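Local coordinates for protein histidinol-phosphatase (Bordetella pertussis, PDB 3FVV) that probably hydrolyses L-histidinol phosphate to L-histidinol and phosphate in histidine biosynthesis, as a magnesium-dependent member of the HAD-like hydrolase superfamily, at residues S20-Q23 and W24-L28; A70-P74 and V75-A79. One frame throughout, in Å; residues are numbered along the deposited sequence.

Interaction 1. Residues S20-Q23 and W24-L28; sequences SDYQ and WADFL
Asp26 OD1 is gripped twice: a water that also reaches Tyr22 donates to it over 2.9 Å, and Arg41 NH1 forms a salt bridge with it. The same water donates to Tyr22 OH at 3.0 Å, bridging two side chains one helical turn apart whose oxygens, Tyr22 OH and Asp26 OD1, stay 4.1 Å from each other. Both side chains leave the helix alike, CG anti to the backbone N (chi1 -178° for Tyr22, -173° for Asp26), and the phenol ring and carboxylate planes end only 8° apart. The ring carbon CE2 of Tyr22 lies 4.0 Å from Asp26 CB, a loose, oblique carbon contact nearer the backbone than the water bridge. Under these side chains runs the i to i+4 ladder of helix 20-30. Asp26 N donates to Tyr22 O at 2.8 Å with the donor nearly in line with the carbonyl bond, whereas Trp24 N approaches Ser20 O from above the carbonyl plane. Trp24 sends its indole away from the preceding turn; Leu28 CD1 sits 3.6 Å above one indole face, offset toward the rim, and His81 and Phe84 of helix 74-89 also meet the ring. On the polar side, Asp45 hydrogen-bonds Tyr22 OH, while Arg30 forms a salt bridge with Asp26 OD2. With an arginine at each carboxylate oxygen and a water donating to one of them, Asp26 is probably kept ionised, its buried charge compensated and its rotation restricted.

Interaction 2. Residues A70-P74 and V75-A79; sequences AAHSP and VELAA
The Glu76 side chain folds back over the helix start and crosses that of His72 at about a right angle, with carboxylate and imidazole planes 67° apart. Glu76 OE1 lies at the ring's edge, near its plane, and is 3.7 Å from His72 CB. Its bond goes to the backbone: Ser73 N donates to Glu76 OE1 at 3.1 Å, meeting the oxygen on its anti side and 22° out of the carboxylate plane. Glu76 reaches back with CG beside its own backbone N (chi1 -69°) and the chain extended beyond. In return, Glu76 N donates to Ser73 OG over 3.3 Å in a nearly straight bond, and Val75 N adds a weak bond to the same hydroxyl oxygen.

Leu77 also crosses His72 at about a right angle, with CD2 3.9 Å from ND1 of the imidazole and CG 3.9 Å from His72 CB. The ring is anchored by a hydrogen bond from ND1 to Leu68 O and meets Trp80 edge-to-face. The first helical carbonyl bond, Leu77 N to Ser73 O at 3.0 Å, closes the first turn, which includes Pro74. Reciprocal side-chain and backbone bonds between Ser73, the N-cap, and Glu76 define a capping box, here starting helix 74-89 after the loop from helix 58-70.

Interaction 1 forms the first turns of helix 20-30, whereas interaction 2 caps the beginning of helix 74-89; their centres lie about 15 Å apart. They meet where Trp24 CH2 of 24-28 packs 4.1 Å from Leu77 O of 75-79. Ser20 OG hydrogen-bonds Asp12, the second aspartate of the DxD motif that in HAD phosphatases lies at the catalytic site, so interaction 1 probably borders that site. A bound sulfate, about 6 Å from the side chain of Asp21, probably comes from the crystallisation liquor but may mark a pocket. Interaction 2 lies at the surface, its centre about 20 Å from the centre of the chain, against about 13 Å for that of interaction 1.

Interaction 1. Residues S20-Q23 and W24-L28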
loop_
_atom_site.group_PDB
_atom_site.type_symbol
_atom_site.label_atom_id
_atom_site.label_comp_id
_atom_site.label_asym_id
_atom_site.label_seq_id
_atom_site.Cartn_x
_atom_site.Cartn_y
_atom_site.Cartn_z
ATOM N N SER A 20 -3.901 -6.253 -1.620
ATOM C CA SER A 20 -3.144 -7.076 -0.719
ATOM C C SER A 20 -3.796 -7.085 0.706
ATOM O O SER A 20 -3.703 -8.052 1.431
ATOM C CB SER A 20 -1.668 -6.658 -0.727
ATOM O OG SER A 20 -1.407 -5.435 -0.036
ATOM N N ASP A 21 -4.528 -6.045 1.053
ATOM C CA ASP A 21 -5.124 -5.914 2.407
ATOM C C ASP A 21 -6.222 -6.996 2.511
ATOM O O ASP A 21 -6.159 -7.883 3.345
ATOM C CB ASP A 21 -5.683 -4.492 2.542
ATOM C CG ASP A 21 -5.687 -3.957 3.962
ATOM O OD1 ASP A 21 -5.032 -4.503 4.868
ATOM O OD2 ASP A 21 -6.408 -2.937 4.164
ATOM N N TYR A 22 -7.188 -6.934 1.600
ATOM C CA TYR A 22 -8.293 -7.898 1.515
ATOM C C TYR A 22 -7.789 -9.336 1.295
ATOM O O TYR A 22 -8.206 -10.258 1.997
ATOM C CB TYR A 22 -9.277 -7.503 0.426
ATOM C CG TYR A 22 -10.423 -8.500 0.405
ATOM C CD1 TYR A 22 -11.452 -8.425 1.348
ATOM C CD2 TYR A 22 -10.397 -9.587 -0.457
ATOM C CE1 TYR A 22 -12.487 -9.390 1.394
ATOM C CE2 TYR A 22 -11.413 -10.548 -0.443
ATOM C CZ TYR A 22 -12.459 -10.454 0.488
ATOM O OH TYR A 22 -13.444 -11.426 0.517
ATOM N N GLN A 23 -6.834 -9.534 0.390
ATOM C CA GLN A 23 -6.330 -10.911 0.112
ATOM C C GLN A 23 -5.663 -11.508 1.376
ATOM O O GLN A 23 -5.830 -12.686 1.698
ATOM C CB GLN A 23 -5.377 -10.925 -1.061
ATOM C CG GLN A 23 -6.021 -10.528 -2.336
ATOM C CD GLN A 23 -7.093 -11.533 -2.729
ATOM O OE1 GLN A 23 -6.989 -12.740 -2.439
ATOM N NE2 GLN A 23 -8.102 -11.050 -3.393
ATOM N N TRP A 24 -4.969 -10.679 2.130
ATOM C CA TRP A 24 -4.427 -11.158 3.390
ATOM C C TRP A 24 -5.507 -11.568 4.395
ATOM O O TRP A 24 -5.362 -12.641 4.999
ATOM C CB TRP A 24 -3.480 -10.109 3.961
ATOM C CG TRP A 24 -2.944 -10.305 5.355
ATOM C CD1 TRP A 24 -3.259 -9.513 6.407
ATOM C CD2 TRP A 24 -2.082 -11.357 5.890
ATOM N NE1 TRP A 24 -2.598 -9.940 7.530
ATOM C CE2 TRP A 24 -1.882 -11.071 7.253
ATOM C CE3 TRP A 24 -1.439 -12.445 5.351
ATOM C CZ2 TRP A 24 -1.054 -11.826 8.080
ATOM C CZ3 TRP A 24 -0.616 -13.204 6.166
ATOM C CH2 TRP A 24 -0.418 -12.879 7.520
ATOM N N ALA A 25 -6.551 -10.741 4.583
ATOM C CA ALA A 25 -7.688 -11.098 5.437
ATOM C C ALA A 25 -8.328 -12.375 4.971
ATOM O O ALA A 25 -8.643 -13.308 5.756
ATOM C CB ALA A 25 -8.742 -9.973 5.422
ATOM N N ASP A 26 -8.527 -12.446 3.662
ATOM C CA ASP A 26 -9.171 -13.591 3.084
ATOM C C ASP A 26 -8.289 -14.821 3.202
ATOM O O ASP A 26 -8.786 -15.924 3.408
ATOM C CB ASP A 26 -9.497 -13.342 1.609
ATOM C CG ASP A 26 -10.317 -14.458 1.026
ATOM O OD1 ASP A 26 -11.378 -14.759 1.594
ATOM O OD2 ASP A 26 -9.877 -15.046 0.043
ATOM N N PHE A 27 -6.978 -14.630 3.083
ATOM C CA PHE A 27 -6.024 -15.719 3.236
ATOM C C PHE A 27 -6.072 -16.288 4.660
ATOM O O PHE A 27 -6.104 -17.508 4.859
ATOM C CB PHE A 27 -4.625 -15.249 2.867
ATOM C CG PHE A 27 -3.529 -16.157 3.346
ATOM C CD1 PHE A 27 -3.059 -17.175 2.530
ATOM C CD2 PHE A 27 -2.942 -15.981 4.572
ATOM C CE1 PHE A 27 -2.077 -17.989 2.930
ATOM C CE2 PHE A 27 -1.950 -16.821 4.976
ATOM C CZ PHE A 27 -1.518 -17.821 4.160
ATOM N N LEU A 28 -6.100 -15.416 5.658
ATOM C CA LEU A 28 -6.214 -15.872 7.055
ATOM C C LEU A 28 -7.569 -16.559 7.293
ATOM O O LEU A 28 -7.621 -17.629 7.942
ATOM C CB LEU A 28 -6.000 -14.719 8.046
ATOM C CG LEU A 28 -4.616 -14.047 8.059
ATOM C CD1 LEU A 28 -4.695 -12.786 8.891
ATOM C CD2 LEU A 28 -3.572 -14.963 8.607
HETATM O O HOH W 1 -12.760 -12.777 3.134
#

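Interaction 2. Residues A70-P74 and V75-A79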
loop_
_atom_site.group_PDB
_atom_site.type_symbol
_atom_site.label_atom_id
_atom_site.label_comp_id
_atom_site.label_asym_id
_atom_site.label_seq_id
_atom_site.Cartn_x
_atom_site.Cartn_y
_atom_site.Cartn_z
ATOM N N ALA A 70 -3.417 -8.834 15.890
ATOM C CA ALA A 70 -3.492 -8.844 17.342
ATOM C C ALA A 70 -3.868 -10.228 17.867
ATOM O O ALA A 70 -3.558 -10.567 19.002
ATOM C CB ALA A 70 -4.509 -7.710 17.857
ATOM N N ALA A 71 -4.468 -11.061 17.031
ATOM C CA ALA A 71 -4.983 -12.363 17.469
ATOM C C ALA A 71 -3.901 -13.470 17.536
ATOM O O ALA A 71 -4.178 -14.578 17.924
ATOM C CB ALA A 71 -6.223 -12.767 16.584
ATOM N N HIS A 72 -2.624 -13.146 17.246
ATOM C CA HIS A 72 -1.594 -14.163 17.047
ATOM C C HIS A 72 -0.195 -13.707 17.396
ATOM O O HIS A 72 0.131 -12.534 17.369
ATOM C CB HIS A 72 -1.531 -14.506 15.564
ATOM C CG HIS A 72 -2.807 -14.998 15.014
ATOM N ND1 HIS A 72 -3.565 -14.267 14.127
ATOM C CD2 HIS A 72 -3.478 -16.136 15.238
ATOM C CE1 HIS A 72 -4.655 -14.937 13.837
ATOM N NE2 HIS A 72 -4.618 -16.082 14.482
ATOM N N SER A 73 0.663 -14.649 17.668
ATOM C CA SER A 73 2.031 -14.327 17.963
ATOM C C SER A 73 2.701 -13.814 16.676
ATOM O O SER A 73 2.347 -14.233 15.559
ATOM C CB SER A 73 2.721 -15.568 18.542
ATOM O OG SER A 73 3.841 -15.941 17.776
ATOM N N PRO A 74 3.623 -12.871 16.798
ATOM C CA PRO A 74 4.310 -12.413 15.603
ATOM C C PRO A 74 5.188 -13.515 14.930
ATOM O O PRO A 74 5.444 -13.442 13.753
ATOM C CB PRO A 74 5.162 -11.252 16.123
ATOM C CG PRO A 74 5.318 -11.508 17.568
ATOM C CD PRO A 74 4.004 -12.093 17.979
ATOM N N VAL A 75 5.572 -14.545 15.681
ATOM C CA VAL A 75 6.300 -15.661 15.123
ATOM C C VAL A 75 5.396 -16.483 14.181
ATOM O O VAL A 75 5.808 -16.758 13.018
ATOM C CB VAL A 75 6.956 -16.493 16.199
ATOM C CG1 VAL A 75 7.442 -17.839 15.655
ATOM C CG2 VAL A 75 8.118 -15.661 16.943
ATOM N N GLU A 76 4.147 -16.761 14.606
ATOM C CA GLU A 76 3.186 -17.424 13.731
ATOM C C GLU A 76 2.883 -16.581 12.500
ATOM O O GLU A 76 2.877 -17.089 11.372
ATOM C CB GLU A 76 1.851 -17.686 14.448
ATOM C CG GLU A 76 1.899 -18.721 15.556
ATOM C CD GLU A 76 0.599 -18.696 16.409
ATOM O OE1 GLU A 76 0.060 -17.592 16.740
ATOM O OE2 GLU A 76 0.127 -19.794 16.756
ATOM N N LEU A 77 2.651 -15.292 12.743
ATOM C CA LEU A 77 2.260 -14.338 11.662
ATOM C C LEU A 77 3.302 -14.292 10.532
ATOM O O LEU A 77 2.957 -14.284 9.363
ATOM C CB LEU A 77 2.033 -12.924 12.248
ATOM C CG LEU A 77 0.767 -12.669 13.062
ATOM C CD1 LEU A 77 0.904 -11.321 13.602
ATOM C CD2 LEU A 77 -0.517 -12.783 12.195
ATOM N N ALA A 78 4.580 -14.272 10.894
ATOM C CA ALA A 78 5.619 -14.328 9.919
ATOM C C ALA A 78 5.606 -15.592 9.068
ATOM O O ALA A 78 5.826 -15.491 7.870
ATOM C CB ALA A 78 7.087 -14.089 10.557
ATOM N N ALA A 79 5.511 -16.759 9.686
ATOM C CA ALA A 79 5.453 -18.038 9.002
ATOM C C ALA A 79 4.239 -17.983 8.044
ATOM O O ALA A 79 4.373 -18.228 6.866
ATOM C CB ALA A 79 5.373 -19.232 10.025
#